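Local coordinates for protein RNA N6-adenosine-methyltransferase METTL16 (Homo sapiens, PDB 6M1U) that methylates the N6 position of adenosine in RNA, U6 small nuclear RNA among its substrates, its vertebrate conserved region probably contributing to RNA binding, at residues L61-E67 with Y108-I114; I38-L42 with Y144-I149. All blocks are in the same frame, centred on the assembly; numbering follows the deposited sequence.

In the fold
The two contacts join different layers of one alpha+beta domain, and their centres lie 14 Å apart. Contact 1 pairs two inner strands, 58-67 and 108-119, of a five-stranded antiparallel sheet. Contact 2 packs helix 30-44 against helix 136-153 on one face of that sheet. Along the chain they are nested: residues 38-42 come first, then both strands of contact 1, and last residues 144-149. They meet directly where Leu61 and Ile114 touch Ile38, with Leu61 also against Leu42 and Glu39. Sheet and helices therefore share one hydrophobic core, built by segments far apart in the sequence of the vertebrate conserved region of METTL16.

Contact 1. Residues L61-E67 with Y108-I114; sequences LFLTAIE and YLFKCLI
Leu61 pairs with Ile114 in an antiparallel ladder whose register continues unbroken to Glu67 and Tyr108. Each of the hydrogen-bonded pairs Leu61-Ile114, Leu63-Cys112, Ala65-Phe110 and Glu67-Tyr108 exchanges two N-H...O=C bonds. A representative one, Leu63 N to Cys112 O, measures 2.8 Å and is nearly straight at 165°. CA-H groups of the intervening residues point to carbonyls of these pairs, as from Lys111 CA to Leu63 O at 3.4 Å.

Apolar packing dominates the face carrying Leu61, Leu63, Ala65, Phe110, Cys112 and Ile114, which lies under helices 30-44 and 136-153. Leu63 reaches diagonally past Cys112, its CD2 methyl touching Ile114 CG1 at 3.5 Å. The first torsion of Phe110 (77°) sets CG between the backbone N and the carbonyl carbon and swings the ring over the neighbouring strand, bringing CE2 to within 3.4 Å of Ala65 CB. Alanine suits this place because its single methyl leaves room for the ring, which also meets Trp129 with the planes about 15° apart. Glu67 and Tyr108 form the polar end of this face: Glu67 CG lies 3.7 Å from Tyr108 CB, and Glu67 OE2 bonds weakly to Gln133 N.

On the face of Phe62, Thr64, Ile66, Leu109, Lys111 and Leu113, Cys112 O lies over one face of the Phe62 ring, whose CZ touches Lys111 CB at 3.9 Å. The Lys111 ammonium forms a salt bridge with Glu131.

The chemistry implies a mostly apolar core face with a carboxylate at one end, and a partly open, mixed second face.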
ATOM      1  N   LEU A  61       6.646   4.157  -0.629  1.00 62.27           N
ATOM      2  CA  LEU A  61       5.853   5.329  -0.301  1.00 60.55           C
ATOM      3  C   LEU A  61       6.156   5.775   1.118  1.00 60.53           C
ATOM      4  O   LEU A  61       6.175   4.948   2.029  1.00 59.95           O
ATOM      5  CB  LEU A  61       4.376   5.022  -0.364  1.00 61.57           C
ATOM      6  CG  LEU A  61       3.913   4.668  -1.731  1.00 62.97           C
ATOM      7  CD1 LEU A  61       2.445   4.317  -1.574  1.00 63.78           C
ATOM      8  CD2 LEU A  61       4.158   5.909  -2.563  1.00 63.47           C
ATOM      9  N   PHE A  62       6.361   7.067   1.317  1.00 58.82           N
ATOM     10  CA  PHE A  62       6.297   7.648   2.648  1.00 58.11           C
ATOM     11  C   PHE A  62       4.939   8.319   2.794  1.00 57.80           C
ATOM     12  O   PHE A  62       4.535   9.102   1.923  1.00 56.16           O
ATOM     13  CB  PHE A  62       7.413   8.665   2.897  1.00 57.33           C
ATOM     14  CG  PHE A  62       7.487   9.121   4.323  1.00 56.52           C
ATOM     15  CD1 PHE A  62       6.732  10.193   4.770  1.00 56.78           C
ATOM     16  CD2 PHE A  62       8.281   8.451   5.236  1.00 56.54           C
ATOM     17  CE1 PHE A  62       6.792  10.589   6.087  1.00 56.96           C
ATOM     18  CE2 PHE A  62       8.326   8.848   6.568  1.00 57.14           C
ATOM     19  CZ  PHE A  62       7.593   9.913   6.980  1.00 57.28           C
ATOM     20  N   LEU A  63       4.218   7.999   3.867  1.00 57.52           N
ATOM     21  CA  LEU A  63       2.872   8.528   3.998  1.00 59.43           C
ATOM     22  C   LEU A  63       2.655   9.136   5.376  1.00 59.35           C
ATOM     23  O   LEU A  63       3.285   8.759   6.364  1.00 62.43           O
ATOM     24  CB  LEU A  63       1.802   7.468   3.697  1.00 55.16           C
ATOM     25  CG  LEU A  63       1.573   6.504   4.828  1.00 53.67           C
ATOM     26  CD1 LEU A  63       0.273   6.819   5.536  1.00 54.21           C
ATOM     27  CD2 LEU A  63       1.574   5.114   4.283  1.00 52.64           C
ATOM     28  N   THR A  64       1.753  10.103   5.409  1.00 64.49           N
ATOM     29  CA  THR A  64       1.424  10.878   6.595  1.00 67.39           C
ATOM     30  C   THR A  64      -0.088  10.835   6.711  1.00 70.33           C
ATOM     31  O   THR A  64      -0.783  11.425   5.877  1.00 73.95           O
ATOM     32  CB  THR A  64       1.925  12.314   6.454  1.00 71.55           C
ATOM     33  OG1 THR A  64       3.353  12.318   6.433  1.00 72.86           O
ATOM     34  CG2 THR A  64       1.465  13.145   7.594  1.00 74.97           C
ATOM     35  N   ALA A  65      -0.598  10.111   7.703  1.00 70.47           N
ATOM     36  CA  ALA A  65      -2.022  10.099   7.999  1.00 71.15           C
ATOM     37  C   ALA A  65      -2.259  10.828   9.314  1.00 69.51           C
ATOM     38  O   ALA A  65      -1.329  11.071  10.085  1.00 70.62           O
ATOM     39  CB  ALA A  65      -2.572   8.674   8.060  1.00 67.18           C
ATOM     40  N   ILE A  66      -3.513  11.205   9.555  1.00 72.49           N
ATOM     41  CA  ILE A  66      -3.897  11.923  10.769  1.00 75.66           C
ATOM     42  C   ILE A  66      -4.828  11.036  11.589  1.00 80.52           C
ATOM     43  O   ILE A  66      -5.619  10.269  11.037  1.00 80.41           O
ATOM     44  CB  ILE A  66      -4.541  13.289  10.451  1.00 76.92           C
ATOM     45  CG1 ILE A  66      -4.628  14.139  11.724  1.00 80.00           C
ATOM     46  CG2 ILE A  66      -5.904  13.113   9.837  1.00 77.90           C
ATOM     47  CD1 ILE A  66      -4.240  15.606  11.529  1.00 80.61           C
ATOM     48  N   GLU A  67      -4.692  11.095  12.906  1.00 84.94           N
ATOM     49  CA  GLU A  67      -5.504  10.286  13.794  1.00 90.66           C
ATOM     50  C   GLU A  67      -6.177  11.188  14.802  1.00 91.78           C
ATOM     51  O   GLU A  67      -5.641  12.234  15.160  1.00 94.73           O
ATOM     52  CB  GLU A  67      -4.678   9.267  14.529  1.00 91.83           C
ATOM     53  CG  GLU A  67      -3.529   9.848  15.308  1.00 94.42           C
ATOM     54  CD  GLU A  67      -3.074   8.920  16.430  1.00 98.91           C
ATOM     55  OE1 GLU A  67      -3.881   8.689  17.383  1.00102.42           O
ATOM     56  OE2 GLU A  67      -1.918   8.414  16.339  1.00 97.86           O
ATOM     57  N   TYR A 108      -3.995  14.071  15.710  1.00 79.83           N
ATOM     58  CA  TYR A 108      -2.564  13.758  15.786  1.00 79.21           C
ATOM     59  C   TYR A 108      -2.071  13.120  14.488  1.00 75.50           C
ATOM     60  O   TYR A 108      -2.818  12.443  13.776  1.00 74.96           O
ATOM     61  CB  TYR A 108      -2.220  12.827  16.973  1.00 77.74           C
ATOM     62  CG  TYR A 108      -2.574  13.399  18.305  1.00 80.13           C
ATOM     63  CD1 TYR A 108      -1.776  14.347  18.896  1.00 82.08           C
ATOM     64  CD2 TYR A 108      -3.731  13.010  18.968  1.00 82.70           C
ATOM     65  CE1 TYR A 108      -2.108  14.884  20.121  1.00 86.23           C
ATOM     66  CE2 TYR A 108      -4.075  13.544  20.189  1.00 86.76           C
ATOM     67  CZ  TYR A 108      -3.263  14.481  20.762  1.00 88.51           C
ATOM     68  OH  TYR A 108      -3.592  15.034  21.990  1.00 93.17           O
ATOM     69  N   LEU A 109      -0.803  13.354  14.158  1.00 78.43           N
ATOM     70  CA  LEU A 109      -0.282  12.871  12.854  1.00 77.15           C
ATOM     71  C   LEU A 109       0.632  11.655  13.016  1.00 75.78           C
ATOM     72  O   LEU A 109       1.519  11.697  13.885  1.00 74.84           O
ATOM     73  CB  LEU A 109       0.481  14.030  12.207  1.00 82.52           C
ATOM     74  CG  LEU A 109       0.665  13.943  10.695  1.00 84.14           C
ATOM     75  CD1 LEU A 109      -0.495  14.610   9.975  1.00 86.06           C
ATOM     76  CD2 LEU A 109       1.984  14.575  10.280  1.00 84.90           C
ATOM     77  N   PHE A 110       0.407  10.612  12.211  1.00 71.99           N
ATOM     78  CA  PHE A 110       1.311   9.469  12.228  1.00 70.17           C
ATOM     79  C   PHE A 110       1.905   9.235  10.846  1.00 66.03           C
ATOM     80  O   PHE A 110       1.387   9.700   9.828  1.00 64.29           O
ATOM     81  CB  PHE A 110       0.661   8.189  12.816  1.00 71.52           C
ATOM     82  CG  PHE A 110      -0.274   7.469  11.904  1.00 70.93           C
ATOM     83  CD1 PHE A 110       0.178   6.457  11.085  1.00 70.87           C
ATOM     84  CD2 PHE A 110      -1.623   7.746  11.922  1.00 72.55           C
ATOM     85  CE1 PHE A 110      -0.690   5.773  10.254  1.00 70.80           C
ATOM     86  CE2 PHE A 110      -2.506   7.058  11.098  1.00 72.84           C
ATOM     87  CZ  PHE A 110      -2.039   6.075  10.264  1.00 71.63           C
ATOM     88  N   LYS A 111       3.036   8.523  10.845  1.00 63.48           N
ATOM     89  CA  LYS A 111       3.953   8.458   9.712  1.00 62.07           C
ATOM     90  C   LYS A 111       4.422   7.032   9.459  1.00 62.97           C
ATOM     91  O   LYS A 111       4.836   6.344  10.398  1.00 64.22           O
ATOM     92  CB  LYS A 111       5.167   9.351   9.978  1.00 59.94           C
ATOM     93  CG  LYS A 111       4.808  10.763  10.270  1.00 57.86           C
ATOM     94  CD  LYS A 111       6.033  11.618  10.224  1.00 57.23           C
ATOM     95  CE  LYS A 111       5.692  13.101  10.396  1.00 57.83           C
ATOM     96  NZ  LYS A 111       6.917  13.823  10.774  1.00 59.26           N
ATOM     97  N   CYS A 112       4.390   6.606   8.188  1.00 64.61           N
ATOM     98  CA  CYS A 112       4.670   5.227   7.789  1.00 66.39           C
ATOM     99  C   CYS A 112       5.417   5.179   6.475  1.00 62.01           C
ATOM    100  O   CYS A 112       5.154   5.968   5.562  1.00 59.85           O
ATOM    101  CB  CYS A 112       3.420   4.379   7.562  1.00 70.37           C
ATOM    102  SG  CYS A 112       2.408   4.204   8.985  1.00 82.02           S
ATOM    103  N   LEU A 113       6.292   4.185   6.368  1.00 60.63           N
ATOM    104  CA  LEU A 113       6.945   3.824   5.122  1.00 57.93           C
ATOM    105  C   LEU A 113       6.354   2.520   4.587  1.00 57.43           C
ATOM    106  O   LEU A 113       6.518   1.456   5.204  1.00 58.93           O
ATOM    107  CB  LEU A 113       8.443   3.683   5.346  1.00 55.39           C
ATOM    108  CG  LEU A 113       9.210   3.502   4.055  1.00 52.41           C
ATOM    109  CD1 LEU A 113       9.110   4.809   3.242  1.00 50.97           C
ATOM    110  CD2 LEU A 113      10.644   3.129   4.429  1.00 52.63           C
ATOM    111  N   ILE A 114       5.695   2.592   3.429  1.00 58.35           N
ATOM    112  CA  ILE A 114       5.288   1.389   2.702  1.00 58.46           C
ATOM    113  C   ILE A 114       6.375   1.056   1.691  1.00 61.07           C
ATOM    114  O   ILE A 114       6.723   1.899   0.849  1.00 58.89           O
ATOM    115  CB  ILE A 114       3.933   1.559   1.996  1.00 60.18           C
ATOM    116  CG1 ILE A 114       2.878   2.177   2.926  1.00 60.29           C
ATOM    117  CG2 ILE A 114       3.440   0.207   1.522  1.00 60.57           C
ATOM    118  CD1 ILE A 114       1.472   2.200   2.332  1.00 61.16           C
TER

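Contact 2. Residues I38-L42 with Y144-I149; sequences IEKIL and YIRNQI
Ile41 enters the side of helix 136-153 as a knob into a hole, seated among Tyr144, Ile145, Gln148 and Ile149. This is the helix-helix joint of a two-layer alpha+beta arrangement, in which both helices lie on one face of the antiparallel sheet. The segments cross at 114° with axes 10.2 Å apart, so each meets the other over a short length, and the CA-CB bond of Ile41 points toward helix 136-153.

A beta-branched residue fills such a hollow well because its two arms spread to different parts of it, both resting on Gln148. With CG1 beside the backbone N (chi1 -69°), the longer arm carries CD1 onto the aliphatic stem of Gln148, 3.7 Å from its CB, and to 4.1 Å from Ile149 CG1. The other arm, CG2, turns to Tyr144, touching CE2 at 3.9 Å, and to CG1 of Ile145. Glutamine suits this wall of the hole: CB and CG line it, while the bend at chi2 (58°) lets the amide lead away from the helix interface. Replacing Ile41 with an alanine removes both arms and is likely to open a gap among these four residues, leaving Gln148 CB and Tyr144 CE2 without this apolar neighbour.

Ile145 is the answering bump, sitting between Ile38, Ile41 and Leu42. The Ile145 and Ile38 side chains cross at about a right angle, with Ile145 CG2 4.1 Å from Ile38 CG1. Ile38, Leu42 and Ile145 also rest on Ile114 of the sheet, and Ile149 continues the apolar layer onto Phe6 and Val8 of strand 4-8, so branched aliphatic residues suit places enclosed by helix and sheet. At the sheet side of the joint, Leu42 CD2 meets Ile145 CD1, methyl against methyl, at 3.7 Å.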
ATOM      1  N   ILE A  38      -1.820   1.174  -4.549  1.00 59.05           N
ATOM      2  CA  ILE A  38      -1.806   1.709  -3.188  1.00 59.60           C
ATOM      3  C   ILE A  38      -1.866   3.239  -3.218  1.00 61.88           C
ATOM      4  O   ILE A  38      -2.566   3.867  -2.413  1.00 61.74           O
ATOM      5  CB  ILE A  38      -0.580   1.198  -2.412  1.00 57.71           C
ATOM      6  CG1 ILE A  38      -0.641  -0.316  -2.262  1.00 58.56           C
ATOM      7  CG2 ILE A  38      -0.574   1.774  -1.037  1.00 57.04           C
ATOM      8  CD1 ILE A  38       0.660  -0.932  -1.802  1.00 58.24           C
ATOM      9  N   GLU A  39      -1.170   3.864  -4.178  1.00 66.07           N
ATOM     10  CA  GLU A  39      -1.217   5.321  -4.286  1.00 68.36           C
ATOM     11  C   GLU A  39      -2.630   5.796  -4.582  1.00 69.13           C
ATOM     12  O   GLU A  39      -3.087   6.797  -4.018  1.00 68.24           O
ATOM     13  CB  GLU A  39      -0.249   5.799  -5.365  1.00 74.50           C
ATOM     14  CG  GLU A  39       1.210   5.714  -4.965  1.00 77.42           C
ATOM     15  CD  GLU A  39       2.181   5.963  -6.117  1.00 80.82           C
ATOM     16  OE1 GLU A  39       1.787   5.915  -7.305  1.00 82.98           O
ATOM     17  OE2 GLU A  39       3.367   6.212  -5.817  1.00 82.83           O
ATOM     18  N   LYS A  40      -3.355   5.065  -5.435  1.00 68.35           N
ATOM     19  CA  LYS A  40      -4.756   5.388  -5.683  1.00 69.25           C
ATOM     20  C   LYS A  40      -5.580   5.252  -4.402  1.00 66.10           C
ATOM     21  O   LYS A  40      -6.390   6.124  -4.074  1.00 66.87           O
ATOM     22  CB  LYS A  40      -5.304   4.477  -6.786  1.00 70.15           C
ATOM     23  CG  LYS A  40      -6.363   5.115  -7.673  1.00 73.16           C
ATOM     24  CD  LYS A  40      -7.744   5.008  -7.074  1.00 75.27           C
ATOM     25  CE  LYS A  40      -8.634   6.124  -7.610  1.00 78.14           C
ATOM     26  NZ  LYS A  40     -10.097   5.812  -7.420  1.00 80.20           N
ATOM     27  N   ILE A  41      -5.362   4.177  -3.651  1.00 65.98           N
ATOM     28  CA  ILE A  41      -6.153   3.929  -2.451  1.00 65.84           C
ATOM     29  C   ILE A  41      -5.912   5.013  -1.411  1.00 67.11           C
ATOM     30  O   ILE A  41      -6.838   5.445  -0.707  1.00 67.61           O
ATOM     31  CB  ILE A  41      -5.815   2.535  -1.896  1.00 66.10           C
ATOM     32  CG1 ILE A  41      -6.349   1.461  -2.842  1.00 67.38           C
ATOM     33  CG2 ILE A  41      -6.293   2.404  -0.433  1.00 65.90           C
ATOM     34  CD1 ILE A  41      -5.702   0.156  -2.664  1.00 66.98           C
ATOM     35  N   LEU A  42      -4.656   5.448  -1.275  1.00 65.94           N
ATOM     36  CA  LEU A  42      -4.325   6.428  -0.247  1.00 65.57           C
ATOM     37  C   LEU A  42      -4.876   7.791  -0.615  1.00 68.87           C
ATOM     38  O   LEU A  42      -5.523   8.434   0.219  1.00 70.60           O
ATOM     39  CB  LEU A  42      -2.810   6.498  -0.011  1.00 61.58           C
ATOM     40  CG  LEU A  42      -2.217   5.199   0.547  1.00 58.44           C
ATOM     41  CD1 LEU A  42      -0.699   5.235   0.651  1.00 57.19           C
ATOM     42  CD2 LEU A  42      -2.833   4.881   1.874  1.00 56.58           C
ATOM     43  N   TYR A 144      -6.841  -2.079   6.028  1.00 81.45           N
ATOM     44  CA  TYR A 144      -7.742  -1.420   5.093  1.00 80.76           C
ATOM     45  C   TYR A 144      -7.198  -1.491   3.679  1.00 80.31           C
ATOM     46  O   TYR A 144      -7.911  -1.904   2.757  1.00 81.28           O
ATOM     47  CB  TYR A 144      -7.994   0.026   5.495  1.00 81.11           C
ATOM     48  CG  TYR A 144      -8.762   0.776   4.432  1.00 81.54           C
ATOM     49  CD1 TYR A 144     -10.125   0.571   4.259  1.00 84.45           C
ATOM     50  CD2 TYR A 144      -8.120   1.683   3.588  1.00 79.74           C
ATOM     51  CE1 TYR A 144     -10.835   1.248   3.274  1.00 85.16           C
ATOM     52  CE2 TYR A 144      -8.812   2.353   2.598  1.00 80.34           C
ATOM     53  CZ  TYR A 144     -10.174   2.140   2.443  1.00 83.25           C
ATOM     54  OH  TYR A 144     -10.868   2.817   1.451  1.00 84.05           O
ATOM     55  N   ILE A 145      -5.924  -1.117   3.494  1.00 78.03           N
ATOM     56  CA  ILE A 145      -5.332  -1.086   2.155  1.00 77.81           C
ATOM     57  C   ILE A 145      -5.413  -2.459   1.496  1.00 80.08           C
ATOM     58  O   ILE A 145      -5.951  -2.609   0.394  1.00 80.30           O
ATOM     59  CB  ILE A 145      -3.879  -0.587   2.222  1.00 74.96           C
ATOM     60  CG1 ILE A 145      -3.849   0.909   2.573  1.00 73.65           C
ATOM     61  CG2 ILE A 145      -3.142  -0.928   0.901  1.00 74.43           C
ATOM     62  CD1 ILE A 145      -2.515   1.412   3.153  1.00 72.47           C
ATOM     63  N   ARG A 146      -4.857  -3.475   2.159  1.00 83.87           N
ATOM     64  CA  ARG A 146      -4.922  -4.839   1.656  1.00 88.33           C
ATOM     65  C   ARG A 146      -6.357  -5.252   1.363  1.00 87.62           C
ATOM     66  O   ARG A 146      -6.619  -5.950   0.379  1.00 87.66           O
ATOM     67  CB  ARG A 146      -4.272  -5.780   2.668  1.00 96.21           C
ATOM     68  CG  ARG A 146      -4.243  -7.233   2.269  1.00106.16           C
ATOM     69  CD  ARG A 146      -3.511  -8.028   3.326  1.00115.00           C
ATOM     70  NE  ARG A 146      -3.423  -9.446   2.996  1.00124.65           N
ATOM     71  CZ  ARG A 146      -2.665 -10.308   3.668  1.00130.99           C
ATOM     72  NH1 ARG A 146      -1.937  -9.866   4.695  1.00134.92           N
ATOM     73  NH2 ARG A 146      -2.631 -11.596   3.323  1.00135.43           N
ATOM     74  N   ASN A 147      -7.308  -4.801   2.188  1.00 85.99           N
ATOM     75  CA  ASN A 147      -8.710  -5.071   1.888  1.00 87.71           C
ATOM     76  C   ASN A 147      -9.128  -4.352   0.619  1.00 85.66           C
ATOM     77  O   ASN A 147      -9.750  -4.950  -0.267  1.00 88.60           O
ATOM     78  CB  ASN A 147      -9.602  -4.676   3.069  1.00 86.14           C
ATOM     79  CG  ASN A 147      -9.679  -5.778   4.150  1.00 87.15           C
ATOM     80  OD1 ASN A 147      -8.925  -6.773   4.123  1.00 86.42           O
ATOM     81  ND2 ASN A 147     -10.591  -5.597   5.109  1.00 88.71           N
ATOM     82  N   GLN A 148      -8.731  -3.090   0.481  1.00 85.77           N
ATOM     83  CA  GLN A 148      -9.076  -2.345  -0.722  1.00 86.24           C
ATOM     84  C   GLN A 148      -8.499  -3.015  -1.965  1.00 86.40           C
ATOM     85  O   GLN A 148      -9.159  -3.056  -3.009  1.00 87.11           O
ATOM     86  CB  GLN A 148      -8.596  -0.896  -0.603  1.00 88.13           C
ATOM     87  CG  GLN A 148      -9.498   0.088  -1.327  1.00 91.87           C
ATOM     88  CD  GLN A 148     -10.938   0.038  -0.835  1.00 95.79           C
ATOM     89  OE1 GLN A 148     -11.225   0.374   0.306  1.00 96.80           O
ATOM     90  NE2 GLN A 148     -11.847  -0.391  -1.702  1.00 98.42           N
ATOM     91  N   ILE A 149      -7.278  -3.565  -1.866  1.00 83.26           N
ATOM     92  CA  ILE A 149      -6.668  -4.233  -3.018  1.00 81.95           C
ATOM     93  C   ILE A 149      -7.564  -5.349  -3.510  1.00 84.49           C
ATOM     94  O   ILE A 149      -7.819  -5.479  -4.714  1.00 85.68           O
ATOM     95  CB  ILE A 149      -5.269  -4.784  -2.691  1.00 78.38           C
ATOM     96  CG1 ILE A 149      -4.203  -3.690  -2.810  1.00 75.10           C
ATOM     97  CG2 ILE A 149      -4.943  -5.965  -3.612  1.00 79.47           C
ATOM     98  CD1 ILE A 149      -2.790  -4.210  -2.561  1.00 73.99           C
TER